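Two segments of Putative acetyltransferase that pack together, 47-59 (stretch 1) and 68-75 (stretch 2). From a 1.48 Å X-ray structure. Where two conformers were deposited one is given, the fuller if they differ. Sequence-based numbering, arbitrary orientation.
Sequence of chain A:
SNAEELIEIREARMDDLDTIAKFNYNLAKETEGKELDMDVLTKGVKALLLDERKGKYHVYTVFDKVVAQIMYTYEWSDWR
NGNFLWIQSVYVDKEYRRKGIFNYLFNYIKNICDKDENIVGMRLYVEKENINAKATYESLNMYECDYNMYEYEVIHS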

ATOM      1  N   ALA A  47     -14.776   9.037  -2.406  1.00 14.08           N
ATOM      2  CA  ALA A  47     -14.800   7.664  -1.917  1.00 15.32           C
ATOM      3  C   ALA A  47     -13.908   7.554  -0.679  1.00 14.28           C
ATOM      4  O   ALA A  47     -14.248   6.884   0.304  1.00 17.00           O
ATOM      5  CB  ALA A  47     -14.354   6.669  -3.004  1.00 15.34           C
ATOM      6  N   LEU A  48     -12.749   8.209  -0.723  1.00 14.16           N
ATOM      7  CA  LEU A  48     -11.843   8.166   0.405  0.50 14.55           C
ATOM      8  C   LEU A  48     -12.453   8.897   1.612  1.00 15.40           C
ATOM      9  O   LEU A  48     -12.399   8.397   2.738  1.00 15.16           O
ATOM     10  CB  LEU A  48     -10.494   8.755  -0.033  0.50 14.40           C
ATOM     11  CG  LEU A  48      -9.216   8.393   0.714  0.50 15.07           C
ATOM     12  CD1 LEU A  48      -8.015   8.832  -0.144  0.50 15.08           C
ATOM     13  CD2 LEU A  48      -9.185   9.065   2.064  0.50 18.36           C
ATOM     14  N   LEU A  49     -13.045  10.075   1.380  1.00 14.80           N
ATOM     15  CA  LEU A  49     -13.679  10.822   2.497  1.00 15.73           C
ATOM     16  C   LEU A  49     -14.755  10.003   3.199  1.00 17.30           C
ATOM     17  O   LEU A  49     -14.946  10.163   4.422  1.00 18.87           O
ATOM     18  CB  LEU A  49     -14.232  12.161   2.012  1.00 15.29           C
ATOM     19  CG  LEU A  49     -13.174  13.216   1.657  1.00 14.83           C
ATOM     20  CD1 LEU A  49     -13.838  14.347   0.885  1.00 15.14           C
ATOM     21  CD2 LEU A  49     -12.491  13.781   2.889  1.00 15.73           C
ATOM     22  N   LEU A  50     -15.435   9.144   2.425  1.00 17.57           N
ATOM     23  CA  LEU A  50     -16.565   8.377   2.940  1.00 19.27           C
ATOM     24  C   LEU A  50     -16.135   7.115   3.661  1.00 19.36           C
ATOM     25  O   LEU A  50     -16.963   6.495   4.355  1.00 22.22           O
ATOM     26  CB  LEU A  50     -17.516   7.991   1.801  1.00 20.00           C
ATOM     27  CG  LEU A  50     -18.417   9.103   1.289  1.00 23.95           C
ATOM     28  CD1 LEU A  50     -19.056   8.689  -0.036  1.00 25.90           C
ATOM     29  CD2 LEU A  50     -19.492   9.428   2.365  1.00 26.30           C
ATOM     30  N   ASP A  51     -14.868   6.714   3.520  1.00 19.26           N
ATOM     31  CA  ASP A  51     -14.432   5.430   4.049  1.00 19.24           C
ATOM     32  C   ASP A  51     -13.068   5.498   4.673  1.00 19.38           C
ATOM     33  O   ASP A  51     -12.064   5.396   3.991  1.00 18.63           O
ATOM     34  CB  ASP A  51     -14.488   4.372   2.955  1.00 20.30           C
ATOM     35  CG  ASP A  51     -14.224   2.992   3.472  1.00 21.23           C
ATOM     36  OD1 ASP A  51     -14.104   2.808   4.717  1.00 23.10           O
ATOM     37  OD2 ASP A  51     -14.133   2.082   2.605  1.00 25.33           O
ATOM     38  N   GLU A  52     -13.057   5.661   5.988  1.00 20.45           N
ATOM     39  CA  GLU A  52     -11.847   5.780   6.797  1.00 22.30           C
ATOM     40  C   GLU A  52     -10.938   4.542   6.689  1.00 21.09           C
ATOM     41  O   GLU A  52      -9.736   4.592   7.012  1.00 21.05           O
ATOM     42  CB  GLU A  52     -12.270   6.013   8.259  1.00 24.02           C
ATOM     43  CG  GLU A  52     -13.367   5.010   8.781  1.00 28.39           C
ATOM     44  CD  GLU A  52     -14.755   5.014   8.010  1.00 32.50           C
ATOM     45  OE1 GLU A  52     -15.366   6.098   7.679  1.00 29.65           O
ATOM     46  OE2 GLU A  52     -15.249   3.875   7.750  1.00 37.29           O
ATOM     47  N   ARG A  53     -11.513   3.418   6.258  1.00 21.19           N
ATOM     48  CA  ARG A  53     -10.734   2.221   6.066  1.00 22.70           C
ATOM     49  C   ARG A  53      -9.845   2.309   4.836  1.00 22.42           C
ATOM     50  O   ARG A  53      -8.853   1.572   4.748  1.00 25.18           O
ATOM     51  CB  ARG A  53     -11.644   0.990   5.998  1.00 23.20           C
ATOM     52  CG  ARG A  53     -12.468   0.808   7.267  1.00 27.01           C
ATOM     53  CD  ARG A  53     -13.542  -0.247   7.054  1.00 30.60           C
ATOM     54  NE  ARG A  53     -14.643   0.226   6.208  1.00 37.91           N
ATOM     55  CZ  ARG A  53     -15.665  -0.541   5.814  1.00 32.22           C
ATOM     56  NH1 ARG A  53     -15.718  -1.828   6.152  1.00 42.63           N
ATOM     57  NH2 ARG A  53     -16.630  -0.032   5.059  1.00 42.59           N
ATOM     58  N   LYS A  54     -10.165   3.208   3.892  1.00 20.50           N
ATOM     59  CA  LYS A  54      -9.316   3.395   2.698  1.00 19.25           C
ATOM     60  C   LYS A  54      -8.076   4.270   2.966  1.00 18.54           C
ATOM     61  O   LYS A  54      -7.164   4.276   2.143  1.00 18.69           O
ATOM     62  CB  LYS A  54     -10.106   4.006   1.550  1.00 19.74           C
ATOM     63  CG  LYS A  54     -11.210   3.102   0.889  1.00 19.30           C
ATOM     64  CD  LYS A  54     -11.918   3.795  -0.269  1.00 19.63           C
ATOM     65  CE  LYS A  54     -12.916   2.894  -1.066  1.00 23.99           C
ATOM     66  NZ  LYS A  54     -14.098   2.508  -0.209  1.00 26.41           N
ATOM     67  N   GLY A  55      -8.022   4.986   4.096  1.00 17.89           N
ATOM     68  CA  GLY A  55      -6.990   6.014   4.292  1.00 16.18           C
ATOM     69  C   GLY A  55      -7.621   7.259   4.885  1.00 15.22           C
ATOM     70  O   GLY A  55      -8.833   7.290   5.189  1.00 14.87           O
ATOM     71  N   LYS A  56      -6.809   8.287   5.064  1.00 13.13           N
ATOM     72  CA  LYS A  56      -7.272   9.533   5.679  1.00 13.17           C
ATOM     73  C   LYS A  56      -6.615  10.757   5.054  1.00 10.97           C
ATOM     74  O   LYS A  56      -5.398  10.743   4.778  1.00 10.86           O
ATOM     75  CB  LYS A  56      -6.931   9.554   7.177  1.00 14.89           C
ATOM     76  CG  LYS A  56      -7.437   8.416   8.010  1.00 21.10           C
ATOM     77  CD  LYS A  56      -8.900   8.510   8.359  1.00 27.37           C
ATOM     78  CE  LYS A  56      -9.196   7.442   9.421  1.00 31.63           C
ATOM     79  NZ  LYS A  56      -8.551   6.088   9.059  1.00 34.23           N
ATOM     80  N   TYR A  57      -7.408  11.815   4.841  1.00 11.29           N
ATOM     81  CA  TYR A  57      -6.890  13.156   4.626  1.00 11.69           C
ATOM     82  C   TYR A  57      -6.877  13.900   5.931  1.00 11.82           C
ATOM     83  O   TYR A  57      -7.833  13.811   6.730  1.00 11.94           O
ATOM     84  CB  TYR A  57      -7.773  13.958   3.679  1.00 12.75           C
ATOM     85  CG  TYR A  57      -7.906  13.416   2.291  1.00 12.21           C
ATOM     86  CD1 TYR A  57      -6.941  13.668   1.339  1.00 13.31           C
ATOM     87  CD2 TYR A  57      -9.091  12.792   1.891  1.00 14.26           C
ATOM     88  CE1 TYR A  57      -7.115  13.206   0.007  1.00 12.92           C
ATOM     89  CE2 TYR A  57      -9.271  12.325   0.615  1.00 14.35           C
ATOM     90  CZ  TYR A  57      -8.280  12.549  -0.340  1.00 12.09           C
ATOM     91  OH  TYR A  57      -8.503  12.060  -1.607  1.00 14.45           O
ATOM     92  N   HIS A  58      -5.816  14.686   6.122  1.00 11.94           N
ATOM     93  CA  HIS A  58      -5.797  15.733   7.141  1.00 13.55           C
ATOM     94  C   HIS A  58      -5.575  17.044   6.405  1.00 12.44           C
ATOM     95  O   HIS A  58      -4.831  17.101   5.404  1.00 13.13           O
ATOM     96  CB  HIS A  58      -4.680  15.525   8.176  1.00 15.00           C
ATOM     97  CG  HIS A  58      -4.911  14.359   9.082  1.00 14.46           C
ATOM     98  ND1 HIS A  58      -4.671  13.058   8.687  1.00 14.99           N
ATOM     99  CD2 HIS A  58      -5.417  14.283  10.341  1.00 16.64           C
ATOM    100  CE1 HIS A  58      -4.989  12.234   9.675  1.00 18.15           C
ATOM    101  NE2 HIS A  58      -5.450  12.948  10.686  1.00 18.40           N
ATOM    102  N   VAL A  59      -6.184  18.106   6.923  1.00 12.70           N
ATOM    103  CA  VAL A  59      -6.043  19.418   6.335  1.00 13.28           C
ATOM    104  C   VAL A  59      -5.541  20.393   7.400  1.00 13.94           C
ATOM    105  O   VAL A  59      -5.818  20.248   8.612  1.00 14.64           O
ATOM    106  CB  VAL A  59      -7.401  19.924   5.766  1.00 13.28           C
ATOM    107  CG1 VAL A  59      -7.771  19.130   4.522  1.00 13.68           C
ATOM    108  CG2 VAL A  59      -8.554  19.850   6.823  1.00 13.16           C
TER
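Stretch 2 68-75: AQIMYTYE

Stretch 2 is extended throughout, a β strand running antiparallel to strand 56-59; the two axes approach to 4.7 Å, and their directions differ by 160°. Register pairs Lys56 with Tyr72, Tyr57 with Met71, His58 with Ile70 and Val59 with Gln69.

Two pairs carry the backbone hydrogen bonds. Lys56 N reaches Tyr72 O at 2.9 Å and Tyr72 N returns to Lys56 O at 3.0 Å; His58 N to Ile70 O and Ile70 N to His58 O are both 2.9 Å. Between them a water donates to Lys56 O (2.9 Å) and Ile70 O (2.8 Å) and also bonds His58 ND1 (2.8 Å). Gly55, with phi 136°, suits the strand's entrance: a CB there would clash with Tyr72 O.

On the face bearing Tyr57 and Met71, contact is largely apolar. The long, flexible selenomethionine Met71 sets CG 3.5 Å from Tyr57 CE1 and CE 3.6 Å from Leu48 CD1, joining strand to helix.

The other face mixes aromatic and polar groups. Lys56 CB lies off-centre over the Tyr72 ring, 4.2 Å from its centroid, while the His58 and Tyr72 rings meet rim to rim. The length of Lys56 lets NZ donate to Tyr74 OH (2.6 Å) and Glu52 O (2.8 Å), tying the turn to the strand.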

ATOM      1  N   ALA A  68      -3.946  23.495   3.117  1.00 11.93           N
ATOM      2  CA  ALA A  68      -3.036  22.387   2.765  1.00 11.69           C
ATOM      3  C   ALA A  68      -3.642  21.078   3.137  1.00 12.25           C
ATOM      4  O   ALA A  68      -4.576  21.019   3.935  1.00 12.80           O
ATOM      5  CB  ALA A  68      -1.694  22.547   3.459  1.00 12.80           C
ATOM      6  N   GLN A  69      -3.123  20.015   2.517  1.00 11.07           N
ATOM      7  CA  GLN A  69      -3.623  18.645   2.816  1.00 11.47           C
ATOM      8  C   GLN A  69      -2.504  17.646   2.781  1.00 11.85           C
ATOM      9  O   GLN A  69      -1.505  17.835   2.069  1.00 11.41           O
ATOM     10  CB  GLN A  69      -4.695  18.209   1.820  1.00 12.36           C
ATOM     11  CG  GLN A  69      -4.201  18.064   0.378  1.00 12.23           C
ATOM     12  CD  GLN A  69      -3.990  16.575  -0.017  1.00 15.33           C
ATOM     13  OE1 GLN A  69      -4.957  15.843  -0.279  1.00 16.49           O
ATOM     14  NE2 GLN A  69      -2.734  16.152  -0.101  1.00 14.59           N
ATOM     15  N   ILE A  70      -2.716  16.564   3.528  1.00 11.75           N
ATOM     16  CA  ILE A  70      -1.809  15.398   3.426  1.00 12.34           C
ATOM     17  C   ILE A  70      -2.691  14.154   3.482  1.00 10.75           C
ATOM     18  O   ILE A  70      -3.695  14.127   4.222  1.00 11.19           O
ATOM     19  CB  ILE A  70      -0.750  15.404   4.586  1.00 12.12           C
ATOM     20  CG1 ILE A  70       0.295  14.312   4.392  1.00 13.69           C
ATOM     21  CG2 ILE A  70      -1.390  15.396   5.964  1.00 13.61           C
ATOM     22  CD1 ILE A  70       1.622  14.540   5.202  1.00 15.35           C
HETATM   23  N   MSE A  71      -2.351  13.140   2.682  1.00 10.37           N
HETATM   24  CA  MSE A  71      -3.156  11.921   2.568  1.00 10.28           C
HETATM   25  C   MSE A  71      -2.296  10.700   2.780  1.00  9.83           C
HETATM   26  O   MSE A  71      -1.150  10.670   2.303  1.00 10.00           O
HETATM   27  CB  MSE A  71      -3.823  11.807   1.195  1.00 10.81           C
HETATM   28  CG  MSE A  71      -4.906  10.758   1.155  1.00 12.30           C
HETATM   29 SE   MSE A  71      -4.279   8.955   0.669  0.65 13.51          SE
HETATM   30  CE  MSE A  71      -4.583   9.056  -1.256  1.00 15.24           C
ATOM     31  N   TYR A  72      -2.800   9.737   3.542  1.00 10.89           N
ATOM     32  CA  TYR A  72      -2.120   8.435   3.656  1.00 10.88           C
ATOM     33  C   TYR A  72      -3.085   7.286   3.541  1.00 12.06           C
ATOM     34  O   TYR A  72      -4.281   7.420   3.850  1.00 11.61           O
ATOM     35  CB  TYR A  72      -1.321   8.293   4.949  1.00 12.54           C
ATOM     36  CG  TYR A  72      -2.103   8.446   6.221  1.00 10.52           C
ATOM     37  CD1 TYR A  72      -2.853   7.393   6.753  1.00 12.03           C
ATOM     38  CD2 TYR A  72      -2.101   9.657   6.920  1.00 12.34           C
ATOM     39  CE1 TYR A  72      -3.579   7.535   7.951  1.00 14.52           C
ATOM     40  CE2 TYR A  72      -2.777   9.804   8.103  1.00 14.83           C
ATOM     41  CZ  TYR A  72      -3.526   8.761   8.622  1.00 14.42           C
ATOM     42  OH  TYR A  72      -4.183   8.919   9.814  1.00 16.90           O
ATOM     43  N   THR A  73      -2.537   6.152   3.105  1.00 10.61           N
ATOM     44  CA  THR A  73      -3.276   4.897   3.118  1.00 10.86           C
ATOM     45  C   THR A  73      -2.544   3.919   4.044  1.00  9.65           C
ATOM     46  O   THR A  73      -1.468   4.223   4.557  1.00 10.42           O
ATOM     47  CB  THR A  73      -3.340   4.282   1.712  1.00 10.37           C
ATOM     48  OG1 THR A  73      -2.027   4.069   1.233  1.00 11.81           O
ATOM     49  CG2 THR A  73      -4.069   5.164   0.704  1.00 11.45           C
ATOM     50  N   TYR A  74      -3.112   2.712   4.198  1.00 11.50           N
ATOM     51  CA  TYR A  74      -2.492   1.703   5.085  1.00 11.37           C
ATOM     52  C   TYR A  74      -2.049   0.486   4.314  1.00 11.65           C
ATOM     53  O   TYR A  74      -2.689   0.116   3.326  1.00 13.64           O
ATOM     54  CB  TYR A  74      -3.508   1.155   6.079  1.00 14.23           C
ATOM     55  CG  TYR A  74      -4.195   2.240   6.835  1.00 15.31           C
ATOM     56  CD1 TYR A  74      -3.567   2.832   7.899  1.00 16.34           C
ATOM     57  CD2 TYR A  74      -5.491   2.681   6.468  1.00 17.33           C
ATOM     58  CE1 TYR A  74      -4.209   3.865   8.647  1.00 18.58           C
ATOM     59  CE2 TYR A  74      -6.124   3.720   7.183  1.00 17.34           C
ATOM     60  CZ  TYR A  74      -5.473   4.297   8.282  1.00 19.08           C
ATOM     61  OH  TYR A  74      -6.083   5.301   9.007  1.00 21.97           O
ATOM     62  N   GLU A  75      -0.985  -0.148   4.814  1.00  9.89           N
ATOM     63  CA  GLU A  75      -0.636  -1.496   4.370  1.00 10.15           C
ATOM     64  C   GLU A  75      -0.551  -2.396   5.590  1.00 11.21           C
ATOM     65  O   GLU A  75       0.325  -2.216   6.438  1.00 10.29           O
ATOM     66  CB  GLU A  75       0.752  -1.483   3.713  1.00 10.70           C
ATOM     67  CG  GLU A  75       1.255  -2.898   3.392  1.00 11.86           C
ATOM     68  CD  GLU A  75       2.762  -2.980   3.121  1.00 13.55           C
ATOM     69  OE1 GLU A  75       3.407  -1.941   2.876  1.00 15.35           O
ATOM     70  OE2 GLU A  75       3.291  -4.107   3.186  1.00 14.41           O
TER
HETATM   71  O   HOH W   1      -3.518  12.295   6.300  1.00 12.82           O